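Local coordinates for protein PpBBE-like 1 D396N (Physcomitrella patens subsp. patens, PDB 6EO5) that is a variant of a moss cellobiose oxidase of the berberine bridge enzyme family, which oxidises cellobiose with a bi-covalently attached FAD, at residues Gly149-Gly154 with Gly164-Asn169; Arg198-Thr203 with Glu381-His386; Ala139-Thr144 with Trp156-Arg161. All blocks are in the same frame, centred on the assembly; numbering follows the deposited sequence.

Contact 1 (Gly149-Gly154 with Gly164-Asn169); sequences GHALGG and GLVTDN. With FAD (flavin-adenine dinucleotide), chain C.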
loop_
_atom_site.group_PDB
_atom_site.type_symbol
_atom_site.label_atom_id
_atom_site.label_comp_id
_atom_site.label_asym_id
_atom_site.label_seq_id
_atom_site.Cartn_x
_atom_site.Cartn_y
_atom_site.Cartn_z
ATOM N N GLY A 149 6.777 -2.228 -2.580
ATOM C CA GLY A 149 5.981 -2.621 -1.430
ATOM C C GLY A 149 4.496 -2.545 -1.718
ATOM O O GLY A 149 3.753 -3.498 -1.476
ATOM N N HIS A 150 4.058 -1.412 -2.272
ATOM C CA HIS A 150 2.671 -1.217 -2.677
ATOM C C HIS A 150 2.133 -2.421 -3.446
ATOM O O HIS A 150 1.145 -3.044 -3.036
ATOM C CB HIS A 150 2.586 0.052 -3.525
ATOM C CG HIS A 150 1.192 0.544 -3.768
ATOM N ND1 HIS A 150 0.358 0.960 -2.751
ATOM C CD2 HIS A 150 0.499 0.719 -4.920
ATOM C CE1 HIS A 150 -0.792 1.357 -3.265
ATOM N NE2 HIS A 150 -0.732 1.224 -4.581
ATOM N N ALA A 151 2.802 -2.784 -4.551
ATOM C CA ALA A 151 2.311 -3.849 -5.430
ATOM C C ALA A 151 2.423 -5.228 -4.782
ATOM O O ALA A 151 1.549 -6.086 -4.975
ATOM C CB ALA A 151 3.073 -3.834 -6.760
ATOM N N LEU A 152 3.497 -5.464 -4.023
ATOM C CA LEU A 152 3.692 -6.771 -3.408
ATOM C C LEU A 152 2.717 -7.028 -2.259
ATOM O O LEU A 152 2.584 -8.178 -1.823
ATOM C CB LEU A 152 5.141 -6.911 -2.930
ATOM C CG LEU A 152 6.219 -6.934 -4.029
ATOM C CD1 LEU A 152 7.604 -6.861 -3.425
ATOM C CD2 LEU A 152 6.094 -8.145 -4.955
ATOM N N GLY A 153 2.017 -6.000 -1.774
ATOM C CA GLY A 153 1.078 -6.194 -0.685
ATOM C C GLY A 153 -0.381 -6.021 -1.061
ATOM O O GLY A 153 -1.268 -6.186 -0.219
ATOM N N GLY A 154 -0.647 -5.683 -2.321
ATOM C CA GLY A 154 -2.001 -5.423 -2.777
ATOM C C GLY A 154 -2.098 -4.132 -3.571
ATOM O O GLY A 154 -1.869 -4.117 -4.784
ATOM N N GLY A 164 -8.950 -3.440 -10.736
ATOM C CA GLY A 164 -8.356 -4.359 -9.780
ATOM C C GLY A 164 -7.342 -3.674 -8.881
ATOM O O GLY A 164 -7.141 -2.457 -8.917
ATOM N N LEU A 165 -6.703 -4.484 -8.036
ATOM C CA LEU A 165 -5.585 -4.009 -7.230
ATOM C C LEU A 165 -4.311 -4.007 -8.067
ATOM O O LEU A 165 -4.213 -4.692 -9.085
ATOM C CB LEU A 165 -5.382 -4.893 -5.992
ATOM C CG LEU A 165 -6.578 -5.154 -5.070
ATOM C CD1 LEU A 165 -6.280 -6.317 -4.139
ATOM C CD2 LEU A 165 -6.972 -3.911 -4.274
ATOM N N VAL A 166 -3.319 -3.231 -7.618
ATOM C CA VAL A 166 -2.009 -3.272 -8.266
ATOM C C VAL A 166 -1.516 -4.706 -8.349
ATOM O O VAL A 166 -1.061 -5.168 -9.405
ATOM C CB VAL A 166 -1.005 -2.384 -7.515
ATOM C CG1 VAL A 166 0.321 -2.380 -8.226
ATOM C CG2 VAL A 166 -1.541 -0.991 -7.401
ATOM N N THR A 167 -1.624 -5.442 -7.238
ATOM C CA THR A 167 -1.129 -6.812 -7.212
ATOM C C THR A 167 -1.863 -7.670 -8.236
ATOM O O THR A 167 -1.262 -8.557 -8.844
ATOM C CB THR A 167 -1.228 -7.387 -5.777
ATOM O OG1 THR A 167 -0.129 -8.272 -5.526
ATOM C CG2 THR A 167 -2.546 -8.131 -5.521
ATOM N N ASP A 168 -3.136 -7.372 -8.498
ATOM C CA ASP A 168 -3.903 -8.104 -9.496
ATOM C C ASP A 168 -3.399 -7.879 -10.913
ATOM O O ASP A 168 -3.830 -8.590 -11.831
ATOM C CB ASP A 168 -5.376 -7.691 -9.433
ATOM C CG ASP A 168 -6.113 -8.283 -8.248
ATOM O OD1 ASP A 168 -5.786 -9.423 -7.855
ATOM O OD2 ASP A 168 -7.037 -7.608 -7.731
ATOM N N ASN A 169 -2.539 -6.884 -11.126
ATOM C CA ASN A 169 -2.066 -6.532 -12.456
ATOM C C ASN A 169 -0.592 -6.856 -12.642
ATOM O O ASN A 169 -0.013 -6.517 -13.682
ATOM C CB ASN A 169 -2.329 -5.052 -12.735
ATOM C CG ASN A 169 -3.789 -4.763 -12.984
ATOM O OD1 ASN A 169 -4.275 -4.947 -14.092
ATOM N ND2 ASN A 169 -4.503 -4.315 -11.950
HETATM P PA FAD C . 8.833 0.104 1.733
HETATM O O1A FAD C . 8.918 0.500 3.199
HETATM O O2A FAD C . 10.087 0.469 0.979
HETATM O O5B FAD C . 8.459 -1.448 1.500
HETATM C C5B FAD C . 7.505 -2.108 2.304
HETATM C C4B FAD C . 7.828 -3.594 2.421
HETATM O O4B FAD C . 8.044 -4.149 1.136
HETATM C C3B FAD C . 9.097 -3.842 3.217
HETATM O O3B FAD C . 8.972 -5.080 3.882
HETATM C C2B FAD C . 10.145 -3.967 2.143
HETATM O O2B FAD C . 11.253 -4.716 2.577
HETATM C C1B FAD C . 9.368 -4.644 1.021
HETATM N N9A FAD C . 9.998 -4.320 -0.278
HETATM C C8A FAD C . 10.287 -3.066 -0.763
HETATM N N7A FAD C . 10.878 -3.191 -1.971
HETATM C C5A FAD C . 10.978 -4.504 -2.265
HETATM C C6A FAD C . 11.505 -5.173 -3.354
HETATM N N6A FAD C . 12.034 -4.483 -4.358
HETATM N N1A FAD C . 11.472 -6.550 -3.391
HETATM C C2A FAD C . 10.929 -7.249 -2.337
HETATM N N3A FAD C . 10.409 -6.582 -1.249
HETATM C C4A FAD C . 10.437 -5.227 -1.212
HETATM N N1 FAD C . -1.683 1.766 0.477
HETATM C C2 FAD C . -2.680 1.557 -0.482
HETATM O O2 FAD C . -3.038 0.416 -0.844
HETATM N N3 FAD C . -3.286 2.657 -1.066
HETATM C C4 FAD C . -2.920 3.936 -0.704
HETATM O O4 FAD C . -3.464 4.893 -1.248
HETATM C C4X FAD C . -1.934 4.143 0.249
HETATM N N5 FAD C . -1.542 5.425 0.570
HETATM C C5X FAD C . -0.364 5.631 1.262
HETATM C C6 FAD C . 0.094 6.930 1.458
HETATM C C7 FAD C . 1.340 7.202 2.044
HETATM C C7M FAD C . 1.809 8.628 2.224
HETATM C C8 FAD C . 2.089 6.115 2.544
HETATM C C8M FAD C . 3.389 6.336 3.294
HETATM C C9 FAD C . 1.566 4.814 2.418
HETATM C C9A FAD C . 0.351 4.546 1.762
HETATM N N10 FAD C . -0.211 3.267 1.658
HETATM C C10 FAD C . -1.282 3.051 0.812
HETATM C "C1'" FAD C . 0.477 2.061 2.205
HETATM C "C2'" FAD C . 1.429 1.510 1.148
HETATM O "O2'" FAD C . 0.768 0.762 0.152
HETATM C "C3'" FAD C . 2.445 0.624 1.831
HETATM O "O3'" FAD C . 3.102 1.438 2.772
HETATM C "C4'" FAD C . 3.410 0.040 0.804
HETATM O "O4'" FAD C . 3.836 -1.231 1.255
HETATM C "C5'" FAD C . 4.589 0.983 0.571
HETATM O "O5'" FAD C . 5.580 0.441 -0.277
HETATM P P FAD C . 7.039 1.137 -0.294
HETATM O O1P FAD C . 7.889 0.494 -1.366
HETATM O O2P FAD C . 6.991 2.636 -0.419
HETATM O O3P FAD C . 7.543 0.913 1.217
#
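Ala151 O, near the C-terminal end of helix 147-153, receives the hydroxyl of Thr167 almost head-on: OG1 stands 2.8 Å from Ala151 O, at a C=O...donor angle of 172°. The helix and the turn 164-169 belong to the FAD-binding domain of the vanillyl-alcohol oxidase fold. Three residues beyond Ala151, the chain leaves the helix at Gly154 with positive phi, and Gly154 O accepts Thr167 N at 2.8 Å, in its carbonyl plane. The turn is thus held by two carbonyls, one in the helix and one where the chain leaves it. Next to these bonds the packing is close and apolar. Val166 points into the helix and forks over it: CG1, anti to the backbone N (chi1 -177°), lies 3.4 Å from Ala151 CB, while CG2 reaches the His150 ring obliquely, 3.6 Å from CD2. Phe213 of strand 207-217 packs on both Ala151 and Val166. His150 is gripped at both nitrogens, ND1 bonding FAD O2' at 2.9 Å and NE2 pairing with Gly140 N. The same helix offers Gly149 N to the phosphate oxygen O1P, and a side chain on Gly149 would run into FAD O5'. The far end of the turn no longer touches the helix, and Asp168 there is partly exposed to solvent. It accepts Leu165 N on OD2 and forms a salt bridge to Arg387 through OD1. Buried beside it, Asn169 ND2 gives a hydrogen to Leu165 O at 2.9 Å, approaching from above the carbonyl plane, 42° out of it.

Contact 2 (Arg198-Thr203 with Glu381-His386); sequences RGAGAT and ETAFIH. With FAD (flavin-adenine dinucleotide), chain C.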
loop_
_atom_site.group_PDB
_atom_site.type_symbol
_atom_site.label_atom_id
_atom_site.label_comp_id
_atom_site.label_asym_id
_atom_site.label_seq_id
_atom_site.Cartn_x
_atom_site.Cartn_y
_atom_site.Cartn_z
ATOM N N ARG A 198 2.130 -11.939 -5.214
ATOM C CA ARG A 198 0.879 -11.199 -5.372
ATOM C C ARG A 198 0.116 -11.150 -4.043
ATOM O O ARG A 198 -0.949 -11.747 -3.871
ATOM C CB ARG A 198 0.033 -11.832 -6.470
ATOM C CG ARG A 198 0.491 -11.497 -7.874
ATOM C CD ARG A 198 0.617 -12.734 -8.758
ATOM N NE ARG A 198 -0.605 -13.095 -9.477
ATOM C CZ ARG A 198 -1.107 -14.327 -9.528
ATOM N NH1 ARG A 198 -0.496 -15.327 -8.909
ATOM N NH2 ARG A 198 -2.214 -14.564 -10.215
ATOM N N GLY A 199 0.678 -10.404 -3.090
ATOM C CA GLY A 199 0.059 -10.294 -1.784
ATOM C C GLY A 199 0.982 -10.518 -0.593
ATOM O O GLY A 199 0.745 -9.970 0.491
ATOM N N ALA A 200 2.037 -11.323 -0.767
ATOM C CA ALA A 200 2.980 -11.570 0.319
ATOM C C ALA A 200 4.427 -11.385 -0.125
ATOM O O ALA A 200 5.331 -11.964 0.481
ATOM C CB ALA A 200 2.780 -12.971 0.907
ATOM N N GLY A 201 4.674 -10.575 -1.153
ATOM C CA GLY A 201 6.015 -10.458 -1.704
ATOM C C GLY A 201 6.992 -9.576 -0.946
ATOM O O GLY A 201 8.180 -9.567 -1.288
ATOM N N ALA A 202 6.549 -8.836 0.067
ATOM C CA ALA A 202 7.473 -7.946 0.762
ATOM C C ALA A 202 8.609 -8.722 1.438
ATOM O O ALA A 202 8.369 -9.486 2.383
ATOM C CB ALA A 202 6.727 -7.100 1.795
ATOM N N THR A 203 9.840 -8.549 0.936
ATOM C CA THR A 203 11.066 -9.109 1.508
ATOM C C THR A 203 11.134 -10.637 1.488
ATOM O O THR A 203 12.148 -11.204 1.071
ATOM C CB THR A 203 11.255 -8.608 2.946
ATOM O OG1 THR A 203 11.709 -7.250 2.924
ATOM C CG2 THR A 203 12.274 -9.475 3.710
ATOM N N GLU A 381 -6.261 -18.032 -5.868
ATOM C CA GLU A 381 -5.275 -17.868 -6.928
ATOM C C GLU A 381 -4.246 -16.788 -6.650
ATOM O O GLU A 381 -3.317 -16.633 -7.446
ATOM C CB GLU A 381 -5.964 -17.570 -8.262
ATOM C CG GLU A 381 -6.719 -18.753 -8.815
ATOM C CD GLU A 381 -7.564 -18.398 -10.016
ATOM O OE1 GLU A 381 -7.552 -17.212 -10.429
ATOM O OE2 GLU A 381 -8.241 -19.310 -10.542
ATOM N N THR A 382 -4.381 -16.034 -5.564
ATOM C CA THR A 382 -3.340 -15.094 -5.167
ATOM C C THR A 382 -3.126 -15.179 -3.666
ATOM O O THR A 382 -3.986 -15.641 -2.913
ATOM C CB THR A 382 -3.665 -13.634 -5.558
ATOM O OG1 THR A 382 -4.781 -13.157 -4.794
ATOM C CG2 THR A 382 -3.969 -13.515 -7.060
ATOM N N ALA A 383 -1.948 -14.728 -3.244
ATOM C CA ALA A 383 -1.670 -14.586 -1.826
ATOM C C ALA A 383 -2.553 -13.531 -1.167
ATOM O O ALA A 383 -2.625 -13.491 0.064
ATOM C CB ALA A 383 -0.194 -14.243 -1.617
ATOM N N PHE A 384 -3.218 -12.676 -1.941
ATOM C CA PHE A 384 -4.128 -11.677 -1.392
ATOM C C PHE A 384 -5.520 -12.292 -1.264
ATOM O O PHE A 384 -6.139 -12.653 -2.270
ATOM C CB PHE A 384 -4.162 -10.423 -2.269
ATOM C CG PHE A 384 -4.849 -9.257 -1.626
ATOM C CD1 PHE A 384 -6.226 -9.103 -1.731
ATOM C CD2 PHE A 384 -4.123 -8.327 -0.889
ATOM C CE1 PHE A 384 -6.872 -8.034 -1.126
ATOM C CE2 PHE A 384 -4.761 -7.253 -0.276
ATOM C CZ PHE A 384 -6.142 -7.105 -0.407
ATOM N N ILE A 385 -6.012 -12.393 -0.029
ATOM C CA ILE A 385 -7.208 -13.176 0.271
ATOM C C ILE A 385 -8.462 -12.326 0.463
ATOM O O ILE A 385 -9.575 -12.868 0.409
ATOM C CB ILE A 385 -6.988 -14.060 1.525
ATOM C CG1 ILE A 385 -6.837 -13.195 2.787
ATOM C CG2 ILE A 385 -5.779 -14.981 1.342
ATOM C CD1 ILE A 385 -6.904 -13.990 4.097
ATOM N N HIS A 386 -8.320 -11.022 0.678
ATOM C CA HIS A 386 -9.436 -10.182 1.107
ATOM C C HIS A 386 -10.305 -9.838 -0.096
ATOM O O HIS A 386 -10.279 -8.732 -0.641
ATOM C CB HIS A 386 -8.899 -8.947 1.812
ATOM C CG HIS A 386 -7.749 -9.249 2.717
ATOM N ND1 HIS A 386 -7.888 -9.981 3.881
ATOM C CD2 HIS A 386 -6.430 -8.961 2.607
ATOM C CE1 HIS A 386 -6.705 -10.118 4.453
ATOM N NE2 HIS A 386 -5.803 -9.504 3.703
HETATM P PA FAD C . 8.833 0.104 1.733
HETATM O O1A FAD C . 8.918 0.500 3.199
HETATM O O2A FAD C . 10.087 0.469 0.979
HETATM O O5B FAD C . 8.459 -1.448 1.500
HETATM C C5B FAD C . 7.505 -2.108 2.304
HETATM C C4B FAD C . 7.828 -3.594 2.421
HETATM O O4B FAD C . 8.044 -4.149 1.136
HETATM C C3B FAD C . 9.097 -3.842 3.217
HETATM O O3B FAD C . 8.972 -5.080 3.882
HETATM C C2B FAD C . 10.145 -3.967 2.143
HETATM O O2B FAD C . 11.253 -4.716 2.577
HETATM C C1B FAD C . 9.368 -4.644 1.021
HETATM N N9A FAD C . 9.998 -4.320 -0.278
HETATM C C8A FAD C . 10.287 -3.066 -0.763
HETATM N N7A FAD C . 10.878 -3.191 -1.971
HETATM C C5A FAD C . 10.978 -4.504 -2.265
HETATM C C6A FAD C . 11.505 -5.173 -3.354
HETATM N N6A FAD C . 12.034 -4.483 -4.358
HETATM N N1A FAD C . 11.472 -6.550 -3.391
HETATM C C2A FAD C . 10.929 -7.249 -2.337
HETATM N N3A FAD C . 10.409 -6.582 -1.249
HETATM C C4A FAD C . 10.437 -5.227 -1.212
HETATM N N1 FAD C . -1.683 1.766 0.477
HETATM C C2 FAD C . -2.680 1.557 -0.482
HETATM O O2 FAD C . -3.038 0.416 -0.844
HETATM N N3 FAD C . -3.286 2.657 -1.066
HETATM C C4 FAD C . -2.920 3.936 -0.704
HETATM O O4 FAD C . -3.464 4.893 -1.248
HETATM C C4X FAD C . -1.934 4.143 0.249
HETATM N N5 FAD C . -1.542 5.425 0.570
HETATM C C5X FAD C . -0.364 5.631 1.262
HETATM C C6 FAD C . 0.094 6.930 1.458
HETATM C C7 FAD C . 1.340 7.202 2.044
HETATM C C7M FAD C . 1.809 8.628 2.224
HETATM C C8 FAD C . 2.089 6.115 2.544
HETATM C C8M FAD C . 3.389 6.336 3.294
HETATM C C9 FAD C . 1.566 4.814 2.418
HETATM C C9A FAD C . 0.351 4.546 1.762
HETATM N N10 FAD C . -0.211 3.267 1.658
HETATM C C10 FAD C . -1.282 3.051 0.812
HETATM C "C1'" FAD C . 0.477 2.061 2.205
HETATM C "C2'" FAD C . 1.429 1.510 1.148
HETATM O "O2'" FAD C . 0.768 0.762 0.152
HETATM C "C3'" FAD C . 2.445 0.624 1.831
HETATM O "O3'" FAD C . 3.102 1.438 2.772
HETATM C "C4'" FAD C . 3.410 0.040 0.804
HETATM O "O4'" FAD C . 3.836 -1.231 1.255
HETATM C "C5'" FAD C . 4.589 0.983 0.571
HETATM O "O5'" FAD C . 5.580 0.441 -0.277
HETATM P P FAD C . 7.039 1.137 -0.294
HETATM O O1P FAD C . 7.889 0.494 -1.366
HETATM O O2P FAD C . 6.991 2.636 -0.419
HETATM O O3P FAD C . 7.543 0.913 1.217
#
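Thr382 lays its methyl CG2 over one face of the Arg198 guanidinium, 3.7 Å above the plane and toward its rim, the two side chains crossing at about a right angle. Here the weakly bonded end of helix 191-200, beside the FAD site of this vanillyl-alcohol oxidase-type flavoenzyme, meets the loop that leads into strand 391-398 of the seven-stranded antiparallel sheet. Glu381 O also approaches the guanidinium, 3.8 Å from CZ. The backbones close up where Arg198 O lies 3.1 Å from Phe384 N, and a CB on Gly199 would collide with that same nitrogen. Ala383 CB fills in alongside, 4.1 Å from Ala200 CB, and Leu449 of helix 446-456 packs on both alanines. Phe384 has CG anti to the backbone N (chi1 -168°), its ring leading away from the helix end to pack on Tyr428 and Leu165. In the next shell, Tyr194 makes a cation-pi contact with Arg198, and Arg387 bonds Thr382 OG1. An alanine in place of Arg198 would probably leave the Tyr194 ring without its cation and open a gap under the Thr382 methyl. Past Ala200 the chain runs on to the cofactor, where Thr203 N donates to adenine N3A of FAD at 3.0 Å, the N-H...N angle being 165°.

Contact 3 (Ala139-Thr144 with Trp156-Arg161); sequences AGNCPT and WGFSSR. With FAD (flavin-adenine dinucleotide), chain C.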
loop_
_atom_site.group_PDB
_atom_site.type_symbol
_atom_site.label_atom_id
_atom_site.label_comp_id
_atom_site.label_asym_id
_atom_site.label_seq_id
_atom_site.Cartn_x
_atom_site.Cartn_y
_atom_site.Cartn_z
ATOM N N ALA A 139 -3.062 2.141 -9.084
ATOM C CA ALA A 139 -2.293 2.286 -7.853
ATOM C C ALA A 139 -2.962 3.268 -6.893
ATOM O O ALA A 139 -3.995 3.871 -7.198
ATOM C CB ALA A 139 -0.861 2.721 -8.154
ATOM N N GLY A 140 -2.357 3.424 -5.712
ATOM C CA GLY A 140 -2.859 4.317 -4.685
ATOM C C GLY A 140 -2.569 5.771 -5.001
ATOM O O GLY A 140 -2.082 6.117 -6.075
ATOM N N ASN A 141 -2.852 6.638 -4.030
ATOM C CA ASN A 141 -2.843 8.069 -4.298
ATOM C C ASN A 141 -1.732 8.843 -3.599
ATOM O O ASN A 141 -1.666 10.065 -3.761
ATOM C CB ASN A 141 -4.198 8.684 -3.932
ATOM C CG ASN A 141 -4.395 8.778 -2.457
ATOM O OD1 ASN A 141 -4.002 7.872 -1.712
ATOM N ND2 ASN A 141 -4.984 9.884 -2.006
ATOM N N CYS A 142 -0.859 8.193 -2.832
ATOM C CA CYS A 142 0.302 8.873 -2.268
ATOM C C CYS A 142 1.440 8.892 -3.288
ATOM O O CYS A 142 1.973 7.823 -3.623
ATOM C CB CYS A 142 0.744 8.185 -0.992
ATOM S SG CYS A 142 -0.586 8.004 0.238
ATOM N N PRO A 143 1.844 10.059 -3.805
ATOM C CA PRO A 143 2.799 10.070 -4.924
ATOM C C PRO A 143 4.183 9.541 -4.580
ATOM O O PRO A 143 4.870 9.036 -5.485
ATOM C CB PRO A 143 2.856 11.551 -5.321
ATOM C CG PRO A 143 1.613 12.131 -4.783
ATOM C CD PRO A 143 1.327 11.406 -3.522
ATOM N N THR A 144 4.617 9.643 -3.317
ATOM C CA THR A 144 5.963 9.223 -2.941
ATOM C C THR A 144 6.059 7.744 -2.577
ATOM O O THR A 144 7.161 7.282 -2.249
ATOM C CB THR A 144 6.498 10.077 -1.778
ATOM O OG1 THR A 144 5.805 9.762 -0.570
ATOM C CG2 THR A 144 6.317 11.551 -2.072
ATOM N N TRP A 156 -4.570 -0.546 -3.250
ATOM C CA TRP A 156 -5.906 -0.060 -3.553
ATOM C C TRP A 156 -5.792 1.402 -3.946
ATOM O O TRP A 156 -5.152 2.186 -3.236
ATOM C CB TRP A 156 -6.823 -0.220 -2.340
ATOM C CG TRP A 156 -8.282 0.091 -2.571
ATOM C CD1 TRP A 156 -9.310 -0.814 -2.693
ATOM C CD2 TRP A 156 -8.886 1.390 -2.658
ATOM N NE1 TRP A 156 -10.505 -0.156 -2.874
ATOM C CE2 TRP A 156 -10.272 1.195 -2.856
ATOM C CE3 TRP A 156 -8.394 2.696 -2.594
ATOM C CZ2 TRP A 156 -11.162 2.262 -2.991
ATOM C CZ3 TRP A 156 -9.285 3.755 -2.736
ATOM C CH2 TRP A 156 -10.648 3.531 -2.925
ATOM N N GLY A 157 -6.401 1.768 -5.074
ATOM C CA GLY A 157 -6.430 3.150 -5.513
ATOM C C GLY A 157 -7.798 3.518 -6.055
ATOM O O GLY A 157 -8.713 2.694 -6.086
ATOM N N PHE A 158 -7.917 4.766 -6.510
ATOM C CA PHE A 158 -9.213 5.270 -6.956
ATOM C C PHE A 158 -9.630 4.816 -8.351
ATOM O O PHE A 158 -10.640 5.321 -8.851
ATOM C CB PHE A 158 -9.240 6.788 -6.880
ATOM C CG PHE A 158 -9.403 7.280 -5.504
ATOM C CD1 PHE A 158 -10.584 7.054 -4.824
ATOM C CD2 PHE A 158 -8.370 7.925 -4.863
ATOM C CE1 PHE A 158 -10.745 7.489 -3.536
ATOM C CE2 PHE A 158 -8.525 8.365 -3.565
ATOM C CZ PHE A 158 -9.714 8.148 -2.904
ATOM N N SER A 159 -8.930 3.877 -8.988
ATOM C CA SER A 159 -9.532 3.155 -10.106
ATOM C C SER A 159 -9.568 1.649 -9.867
ATOM O O SER A 159 -9.842 0.890 -10.809
ATOM C CB SER A 159 -8.820 3.475 -11.429
ATOM O OG SER A 159 -7.456 3.113 -11.416
ATOM N N SER A 160 -9.354 1.205 -8.620
ATOM C CA SER A 160 -9.201 -0.224 -8.338
ATOM C C SER A 160 -10.506 -0.998 -8.478
ATOM O O SER A 160 -10.467 -2.199 -8.747
ATOM C CB SER A 160 -8.627 -0.442 -6.934
ATOM O OG SER A 160 -7.227 -0.204 -6.890
ATOM N N ARG A 161 -11.666 -0.352 -8.288
ATOM C CA ARG A 161 -12.919 -1.092 -8.410
ATOM C C ARG A 161 -13.245 -1.408 -9.865
ATOM O O ARG A 161 -14.050 -2.303 -10.136
ATOM C CB ARG A 161 -14.057 -0.331 -7.714
ATOM C CG ARG A 161 -13.830 -0.225 -6.180
ATOM C CD ARG A 161 -15.002 0.372 -5.402
ATOM N NE ARG A 161 -16.123 -0.554 -5.205
ATOM C CZ ARG A 161 -17.234 -0.545 -5.943
ATOM N NH1 ARG A 161 -17.360 0.340 -6.923
ATOM N NH2 ARG A 161 -18.215 -1.413 -5.705
HETATM P PA FAD C . 8.833 0.104 1.733
HETATM O O1A FAD C . 8.918 0.500 3.199
HETATM O O2A FAD C . 10.087 0.469 0.979
HETATM O O5B FAD C . 8.459 -1.448 1.500
HETATM C C5B FAD C . 7.505 -2.108 2.304
HETATM C C4B FAD C . 7.828 -3.594 2.421
HETATM O O4B FAD C . 8.044 -4.149 1.136
HETATM C C3B FAD C . 9.097 -3.842 3.217
HETATM O O3B FAD C . 8.972 -5.080 3.882
HETATM C C2B FAD C . 10.145 -3.967 2.143
HETATM O O2B FAD C . 11.253 -4.716 2.577
HETATM C C1B FAD C . 9.368 -4.644 1.021
HETATM N N9A FAD C . 9.998 -4.320 -0.278
HETATM C C8A FAD C . 10.287 -3.066 -0.763
HETATM N N7A FAD C . 10.878 -3.191 -1.971
HETATM C C5A FAD C . 10.978 -4.504 -2.265
HETATM C C6A FAD C . 11.505 -5.173 -3.354
HETATM N N6A FAD C . 12.034 -4.483 -4.358
HETATM N N1A FAD C . 11.472 -6.550 -3.391
HETATM C C2A FAD C . 10.929 -7.249 -2.337
HETATM N N3A FAD C . 10.409 -6.582 -1.249
HETATM C C4A FAD C . 10.437 -5.227 -1.212
HETATM N N1 FAD C . -1.683 1.766 0.477
HETATM C C2 FAD C . -2.680 1.557 -0.482
HETATM O O2 FAD C . -3.038 0.416 -0.844
HETATM N N3 FAD C . -3.286 2.657 -1.066
HETATM C C4 FAD C . -2.920 3.936 -0.704
HETATM O O4 FAD C . -3.464 4.893 -1.248
HETATM C C4X FAD C . -1.934 4.143 0.249
HETATM N N5 FAD C . -1.542 5.425 0.570
HETATM C C5X FAD C . -0.364 5.631 1.262
HETATM C C6 FAD C . 0.094 6.930 1.458
HETATM C C7 FAD C . 1.340 7.202 2.044
HETATM C C7M FAD C . 1.809 8.628 2.224
HETATM C C8 FAD C . 2.089 6.115 2.544
HETATM C C8M FAD C . 3.389 6.336 3.294
HETATM C C9 FAD C . 1.566 4.814 2.418
HETATM C C9A FAD C . 0.351 4.546 1.762
HETATM N N10 FAD C . -0.211 3.267 1.658
HETATM C C10 FAD C . -1.282 3.051 0.812
HETATM C "C1'" FAD C . 0.477 2.061 2.205
HETATM C "C2'" FAD C . 1.429 1.510 1.148
HETATM O "O2'" FAD C . 0.768 0.762 0.152
HETATM C "C3'" FAD C . 2.445 0.624 1.831
HETATM O "O3'" FAD C . 3.102 1.438 2.772
HETATM C "C4'" FAD C . 3.410 0.040 0.804
HETATM O "O4'" FAD C . 3.836 -1.231 1.255
HETATM C "C5'" FAD C . 4.589 0.983 0.571
HETATM O "O5'" FAD C . 5.580 0.441 -0.277
HETATM P P FAD C . 7.039 1.137 -0.294
HETATM O O1P FAD C . 7.889 0.494 -1.366
HETATM O O2P FAD C . 6.991 2.636 -0.419
HETATM O O3P FAD C . 7.543 0.913 1.217
#
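Trp156 O is approached by two groups: FAD N3 donates to it at 2.9 Å, and Gly140 CA, across the contact, makes a longer CA-H...O approach at 3.4 Å. Trp156 N returns a bond to FAD O2 at 3.0 Å, so that one residue's backbone matches the pyrimidine edge of the flavin with a donor and an acceptor. A weak bond from Asn141 N to FAD O4 adds to this grip. Between the two segments the backbones meet at two glycines. Ala139 O takes a CA-H...O contact from Gly157 CA at 3.0 Å, with 163° at the hydrogen; a CB on Gly157 would fall on that oxygen, and one on Gly140 would clash with FAD O4. Both glycines therefore keep the path clear. Gly157 N turns away to Ser160 OG, 2.8 Å off, in the turn that starts helix 160-163, and the same hydroxyl also bonds Gly164 O. The Trp156 side chain leaves its backbone on the side away from Ala139-Thr144; NE1 binds Leu367 O, and CZ3 lies over a face of the Phe158 ring, offset to its rim. Asn141 meets Phe158 at the ring edge, ND2 4.2 Å from CE2, with amide and ring planes 87° apart; Asn309 O takes the amide ND2. Beyond it, Cys142 SG is joined to FAD C6 by a 1.8 Å bond. Backbone recognition of the pyrimidine edge together with a cysteine thioether at C6 is typical of the flavin site in bi-covalent berberine bridge enzyme-like oxidases.

In the fold
Along the chain, contact 3 opens first, at 139-144, and contact 1 opens at 149-154 before 156-161 closes contact 3; 164-169 then closes contact 1. The two short loops, of 11 and 9 residues, therefore cross, tying the loop before helix 147-153 to the start of helix 160-163, and helix 147-153 itself to the turn before strand 170-176. Val166 CG2 also packs on Ala139 CA, 3.4 Å away, joining the two directly. Contact 2 follows in series and closes a loop of 177 residues, bringing the end of helix 191-200 to the segment before strand 391-398. Leu152 O probably accepts Gly201 N, coupling contacts 1 and 2. Contacts 2 and 3 lie about 17 Å apart between centres without touching; FAD meets all three.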